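PDB 2WSI: flavin adenine dinucleotide synthase from Saccharomyces cerevisiae, which catalyses the adenylation of flavin mononucleotide by ATP, releasing diphosphate and forming the coenzyme FAD. Local coordinates for residues A[60-71]-A[119-129]. Residues are numbered along the deposited sequence; the frame is centred on the assembly and turned at random.
Sequences YNGGKDCQVLLL and FVLETSERYCL. With FAD (flavin-adenine dinucleotide), chain C; SO4 (sulfate ion), chain B.
Tyr60 gives its phenol proton to Thr123, OH to OG1 2.7 Å, the threonine oxygen lying at the ring edge in its plane. Thr123 OG1 in turn donates to Phe119 O, which also takes Thr123 N from the opposite face of the carbonyl plane. A second polar link runs from Gln67 NE2 to Tyr127 OH (3.2 Å, N-H...O angle 153°); Gln67 CG stands anti to the backbone N (chi1 -167°) and the chain runs straight on, carrying the amide to the hydroxyl. Pro212 O is the stronger partner of that amide, and Glu211 that of the phenol. The glycine-rich loop between strand 56-59 and helix 64-87, with Gly63 as N-cap, is consistent with the PP-loop of the HUP-type alpha/beta fold of PAPS reductases. Asn61, its CB pointing away from helix 114-126, lies along the adenine of FAD; Lys64, in the first helical turn, hydrogen-bonds a sulfate probably from the crystallisation liquor. Helix 114-126 meets the loop through Phe119 CE2, 3.3 Å from Gly62 O, and Val120 CG2 on Asn61 O. Gly62 N lies 3.6 Å above the Tyr60 ring centre; Leu70 CD2 sits on the opposite face, offset toward the rim, and touches Tyr127 CD2 at 3.5 Å.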
loop_
_atom_site.group_PDB
_atom_site.type_symbol
_atom_site.label_atom_id
_atom_site.label_comp_id
_atom_site.label_asym_id
_atom_site.label_seq_id
_atom_site.Cartn_x
_atom_site.Cartn_y
_atom_site.Cartn_z
ATOM N N TYR A 60 6.333 0.908 -5.294
ATOM C CA TYR A 60 5.779 1.588 -4.136
ATOM C C TYR A 60 5.577 3.070 -4.463
ATOM O O TYR A 60 6.502 3.732 -4.941
ATOM C CB TYR A 60 6.762 1.453 -2.985
ATOM C CG TYR A 60 6.314 2.095 -1.692
ATOM C CD1 TYR A 60 5.167 1.645 -1.035
ATOM C CD2 TYR A 60 7.048 3.133 -1.106
ATOM C CE1 TYR A 60 4.752 2.213 0.155
ATOM C CE2 TYR A 60 6.644 3.705 0.079
ATOM C CZ TYR A 60 5.484 3.239 0.713
ATOM O OH TYR A 60 5.034 3.754 1.903
ATOM N N ASN A 61 4.394 3.600 -4.164
ATOM C CA ASN A 61 4.107 5.021 -4.417
ATOM C C ASN A 61 3.513 5.693 -3.172
ATOM O O ASN A 61 3.014 6.817 -3.248
ATOM C CB ASN A 61 3.154 5.202 -5.606
ATOM C CG ASN A 61 1.779 4.572 -5.354
ATOM O OD1 ASN A 61 1.512 4.020 -4.285
ATOM N ND2 ASN A 61 0.903 4.652 -6.350
ATOM N N GLY A 62 3.615 5.020 -2.024
ATOM C CA GLY A 62 3.190 5.616 -0.766
ATOM C C GLY A 62 1.677 5.631 -0.564
ATOM O O GLY A 62 1.197 6.065 0.490
ATOM N N GLY A 63 0.916 5.153 -1.546
ATOM C CA GLY A 63 -0.544 5.117 -1.387
ATOM C C GLY A 63 -0.990 4.024 -0.403
ATOM O O GLY A 63 -0.193 3.163 0.001
ATOM N N LYS A 64 -2.260 4.060 0.001
ATOM C CA LYS A 64 -2.765 3.132 1.007
ATOM C C LYS A 64 -2.637 1.687 0.521
ATOM O O LYS A 64 -2.308 0.817 1.301
ATOM C CB LYS A 64 -4.226 3.420 1.352
ATOM C CG LYS A 64 -5.210 3.293 0.166
ATOM C CD LYS A 64 -6.610 3.854 0.611
ATOM C CE LYS A 64 -7.732 3.438 -0.374
ATOM N NZ LYS A 64 -7.326 3.808 -1.748
ATOM N N ASP A 65 -2.912 1.438 -0.757
ATOM C CA ASP A 65 -2.930 0.074 -1.265
ATOM C C ASP A 65 -1.515 -0.513 -1.276
ATOM O O ASP A 65 -1.286 -1.633 -0.798
ATOM C CB ASP A 65 -3.474 0.034 -2.685
ATOM C CG ASP A 65 -4.986 0.269 -2.768
ATOM O OD1 ASP A 65 -5.663 0.292 -1.732
ATOM O OD2 ASP A 65 -5.497 0.430 -3.896
ATOM N N CYS A 66 -0.543 0.206 -1.829
ATOM C CA CYS A 66 0.777 -0.434 -1.855
ATOM C C CYS A 66 1.436 -0.416 -0.477
ATOM O O CYS A 66 2.259 -1.292 -0.177
ATOM C CB CYS A 66 1.687 0.104 -2.945
ATOM S SG CYS A 66 1.908 1.741 -2.780
ATOM N N GLN A 67 1.030 0.503 0.392
ATOM C CA GLN A 67 1.463 0.439 1.795
ATOM C C GLN A 67 0.914 -0.800 2.535
ATOM O O GLN A 67 1.649 -1.475 3.270
ATOM C CB GLN A 67 1.057 1.673 2.594
ATOM C CG GLN A 67 1.828 1.673 3.948
ATOM C CD GLN A 67 1.553 2.875 4.801
ATOM O OE1 GLN A 67 0.675 3.682 4.498
ATOM N NE2 GLN A 67 2.289 2.992 5.907
ATOM N N VAL A 68 -0.378 -1.090 2.380
ATOM C CA VAL A 68 -0.913 -2.303 2.992
ATOM C C VAL A 68 -0.147 -3.501 2.461
ATOM O O VAL A 68 0.275 -4.369 3.231
ATOM C CB VAL A 68 -2.438 -2.470 2.748
ATOM C CG1 VAL A 68 -2.868 -3.927 3.041
ATOM C CG2 VAL A 68 -3.199 -1.490 3.633
ATOM N N LEU A 69 0.046 -3.551 1.140
ATOM C CA LEU A 69 0.783 -4.659 0.537
ATOM C C LEU A 69 2.204 -4.751 1.057
ATOM O O LEU A 69 2.707 -5.835 1.372
ATOM C CB LEU A 69 0.794 -4.557 -0.988
ATOM C CG LEU A 69 1.405 -5.766 -1.697
ATOM C CD1 LEU A 69 0.870 -7.095 -1.125
ATOM C CD2 LEU A 69 1.247 -5.676 -3.207
ATOM N N LEU A 70 2.857 -3.603 1.172
ATOM C CA LEU A 70 4.222 -3.597 1.694
ATOM C C LEU A 70 4.285 -4.149 3.117
ATOM O O LEU A 70 5.169 -4.942 3.441
ATOM C CB LEU A 70 4.792 -2.164 1.650
ATOM C CG LEU A 70 6.210 -2.082 2.212
ATOM C CD1 LEU A 70 7.152 -3.039 1.472
ATOM C CD2 LEU A 70 6.729 -0.628 2.115
ATOM N N LEU A 71 3.334 -3.770 3.974
ATOM C CA LEU A 71 3.290 -4.346 5.318
ATOM C C LEU A 71 3.099 -5.864 5.251
ATOM O O LEU A 71 3.790 -6.592 5.939
ATOM C CB LEU A 71 2.184 -3.725 6.180
ATOM C CG LEU A 71 2.221 -2.222 6.427
ATOM C CD1 LEU A 71 0.995 -1.804 7.249
ATOM C CD2 LEU A 71 3.518 -1.803 7.121
ATOM N N PHE A 119 6.325 11.485 2.062
ATOM C CA PHE A 119 5.902 10.237 2.687
ATOM C C PHE A 119 6.667 9.027 2.135
ATOM O O PHE A 119 7.024 8.109 2.879
ATOM C CB PHE A 119 4.391 10.028 2.471
ATOM C CG PHE A 119 3.850 8.847 3.219
ATOM C CD1 PHE A 119 3.757 8.872 4.607
ATOM C CD2 PHE A 119 3.449 7.712 2.545
ATOM C CE1 PHE A 119 3.251 7.789 5.293
ATOM C CE2 PHE A 119 2.959 6.632 3.233
ATOM C CZ PHE A 119 2.857 6.670 4.603
ATOM N N VAL A 120 6.902 9.006 0.828
ATOM C CA VAL A 120 7.660 7.901 0.235
ATOM C C VAL A 120 9.067 7.846 0.803
ATOM O O VAL A 120 9.571 6.778 1.161
ATOM C CB VAL A 120 7.731 8.017 -1.309
ATOM C CG1 VAL A 120 8.683 6.996 -1.867
ATOM C CG2 VAL A 120 6.308 7.824 -1.923
ATOM N N LEU A 121 9.714 9.003 0.875
ATOM C CA LEU A 121 11.070 9.083 1.442
ATOM C C LEU A 121 11.086 8.653 2.917
ATOM O O LEU A 121 11.921 7.859 3.314
ATOM C CB LEU A 121 11.627 10.511 1.303
ATOM C CG LEU A 121 11.817 11.071 -0.113
ATOM C CD1 LEU A 121 12.557 12.442 -0.045
ATOM C CD2 LEU A 121 12.569 10.140 -1.043
ATOM N N GLU A 122 10.165 9.171 3.732
ATOM C CA GLU A 122 10.140 8.806 5.143
ATOM C C GLU A 122 9.863 7.310 5.331
ATOM O O GLU A 122 10.491 6.654 6.162
ATOM C CB GLU A 122 9.094 9.609 5.929
ATOM C CG GLU A 122 9.440 11.086 6.131
ATOM C CD GLU A 122 10.541 11.285 7.180
ATOM O OE1 GLU A 122 10.904 10.308 7.885
ATOM O OE2 GLU A 122 11.043 12.420 7.291
ATOM N N THR A 123 8.934 6.752 4.562
ATOM C CA THR A 123 8.589 5.363 4.803
ATOM C C THR A 123 9.650 4.461 4.173
ATOM O O THR A 123 9.839 3.327 4.608
ATOM C CB THR A 123 7.146 5.006 4.358
ATOM O OG1 THR A 123 6.964 5.301 2.974
ATOM C CG2 THR A 123 6.127 5.773 5.180
ATOM N N SER A 124 10.362 4.959 3.161
ATOM C CA SER A 124 11.513 4.211 2.635
ATOM C C SER A 124 12.549 4.019 3.743
ATOM O O SER A 124 13.214 2.995 3.820
ATOM C CB SER A 124 12.155 4.955 1.465
ATOM O OG SER A 124 11.378 4.777 0.290
ATOM N N GLU A 125 12.707 5.027 4.598
ATOM C CA GLU A 125 13.651 4.905 5.698
ATOM C C GLU A 125 13.087 4.027 6.828
ATOM O O GLU A 125 13.821 3.224 7.416
ATOM C CB GLU A 125 14.079 6.284 6.211
ATOM C CG GLU A 125 14.869 7.072 5.147
ATOM C CD GLU A 125 16.385 6.864 5.223
ATOM O OE1 GLU A 125 16.820 5.867 5.847
ATOM O OE2 GLU A 125 17.137 7.710 4.664
ATOM N N ARG A 126 11.796 4.156 7.128
ATOM C CA ARG A 126 11.181 3.290 8.127
ATOM C C ARG A 126 11.265 1.798 7.735
ATOM O O ARG A 126 11.528 0.939 8.569
ATOM C CB ARG A 126 9.709 3.664 8.310
ATOM C CG ARG A 126 9.061 3.078 9.554
ATOM C CD ARG A 126 7.582 3.543 9.694
ATOM N NE ARG A 126 6.906 2.841 10.785
ATOM C CZ ARG A 126 7.243 2.925 12.073
ATOM N NH1 ARG A 126 8.262 3.690 12.450
ATOM N NH2 ARG A 126 6.563 2.230 12.992
ATOM N N TYR A 127 10.989 1.472 6.481
ATOM C CA TYR A 127 10.883 0.043 6.111
ATOM C C TYR A 127 12.174 -0.452 5.451
ATOM O O TYR A 127 12.222 -1.562 4.955
ATOM C CB TYR A 127 9.712 -0.190 5.175
ATOM C CG TYR A 127 8.400 0.258 5.740
ATOM C CD1 TYR A 127 7.989 -0.156 6.996
ATOM C CD2 TYR A 127 7.573 1.116 5.024
ATOM C CE1 TYR A 127 6.777 0.262 7.528
ATOM C CE2 TYR A 127 6.348 1.529 5.541
ATOM C CZ TYR A 127 5.963 1.097 6.790
ATOM O OH TYR A 127 4.763 1.507 7.309
ATOM N N CYS A 128 13.200 0.397 5.432
ATOM C CA CYS A 128 14.513 0.003 4.922
ATOM C C CYS A 128 14.410 -0.456 3.466
ATOM O O CYS A 128 14.854 -1.562 3.089
ATOM C CB CYS A 128 15.116 -1.128 5.790
ATOM S SG CYS A 128 16.913 -1.246 5.661
ATOM N N LEU A 129 13.829 0.420 2.660
ATOM C CA LEU A 129 13.702 0.206 1.231
ATOM C C LEU A 129 14.900 0.784 0.511
ATOM O O LEU A 129 15.353 1.867 0.828
ATOM C CB LEU A 129 12.466 0.935 0.710
ATOM C CG LEU A 129 11.198 0.616 1.504
ATOM C CD1 LEU A 129 9.984 1.339 0.863
ATOM C CD2 LEU A 129 10.998 -0.900 1.562
HETATM P PA FAD C . -2.519 2.830 -9.732
HETATM O O1A FAD C . -2.881 4.191 -9.204
HETATM O O2A FAD C . -1.803 2.934 -11.051
HETATM O O5B FAD C . -1.699 1.922 -8.667
HETATM C C5B FAD C . -1.628 0.525 -8.886
HETATM C C4B FAD C . -0.284 0.017 -8.355
HETATM O O4B FAD C . 0.734 0.341 -9.266
HETATM C C3B FAD C . 0.098 0.687 -7.049
HETATM O O3B FAD C . -0.410 -0.012 -5.940
HETATM C C2B FAD C . 1.613 0.635 -7.103
HETATM O O2B FAD C . 2.082 -0.620 -6.656
HETATM C C1B FAD C . 1.892 0.773 -8.576
HETATM N N9A FAD C . 2.120 2.196 -8.874
HETATM C C8A FAD C . 1.217 3.130 -9.317
HETATM N N7A FAD C . 1.861 4.318 -9.479
HETATM C C5A FAD C . 3.158 4.137 -9.116
HETATM C C6A FAD C . 4.245 4.985 -9.066
HETATM N N6A FAD C . 4.168 6.279 -9.426
HETATM N N1A FAD C . 5.447 4.471 -8.674
HETATM C C2A FAD C . 5.600 3.147 -8.318
HETATM N N3A FAD C . 4.504 2.315 -8.331
HETATM C C4A FAD C . 3.321 2.810 -8.756
HETATM N N1 FAD C . -1.394 -2.230 -17.633
HETATM C C2 FAD C . -1.625 -3.032 -18.720
HETATM O O2 FAD C . -2.632 -2.866 -19.409
HETATM N N3 FAD C . -0.731 -4.020 -19.049
HETATM C C4 FAD C . 0.407 -4.216 -18.298
HETATM O O4 FAD C . 1.162 -5.131 -18.645
HETATM C C4X FAD C . 0.650 -3.401 -17.188
HETATM N N5 FAD C . 1.784 -3.563 -16.396
HETATM C C5X FAD C . 2.000 -2.754 -15.298
HETATM C C6 FAD C . 3.133 -2.908 -14.499
HETATM C C7 FAD C . 3.342 -2.054 -13.412
HETATM C C7M FAD C . 4.557 -2.185 -12.540
HETATM C C8 FAD C . 2.407 -1.068 -13.124
HETATM C C8M FAD C . 2.602 -0.160 -11.946
HETATM C C9 FAD C . 1.280 -0.927 -13.913
HETATM C C9A FAD C . 1.076 -1.751 -15.001
HETATM N N10 FAD C . -0.049 -1.575 -15.781
HETATM C C10 FAD C . -0.272 -2.413 -16.855
HETATM C "C1'" FAD C . -1.049 -0.510 -15.420
HETATM C "C2'" FAD C . -2.096 -1.068 -14.431
HETATM O "O2'" FAD C . -2.688 -2.271 -14.859
HETATM C "C3'" FAD C . -3.204 -0.068 -14.113
HETATM O "O3'" FAD C . -4.041 0.069 -15.236
HETATM C "C4'" FAD C . -2.624 1.281 -13.732
HETATM O "O4'" FAD C . -1.597 1.114 -12.777
HETATM C "C5'" FAD C . -3.704 2.175 -13.122
HETATM O "O5'" FAD C . -4.489 1.409 -12.227
HETATM P P FAD C . -4.977 2.026 -10.821
HETATM O O1P FAD C . -5.305 3.490 -11.001
HETATM O O2P FAD C . -6.093 1.185 -10.242
HETATM O O3P FAD C . -3.790 1.877 -9.767
HETATM S S SO4 B . -4.530 4.879 -3.654
HETATM O O1 SO4 B . -4.556 5.356 -5.025
HETATM O O2 SO4 B . -3.148 4.560 -3.313
HETATM O O3 SO4 B . -5.026 5.944 -2.783
HETATM O O4 SO4 B . -5.281 3.634 -3.545
#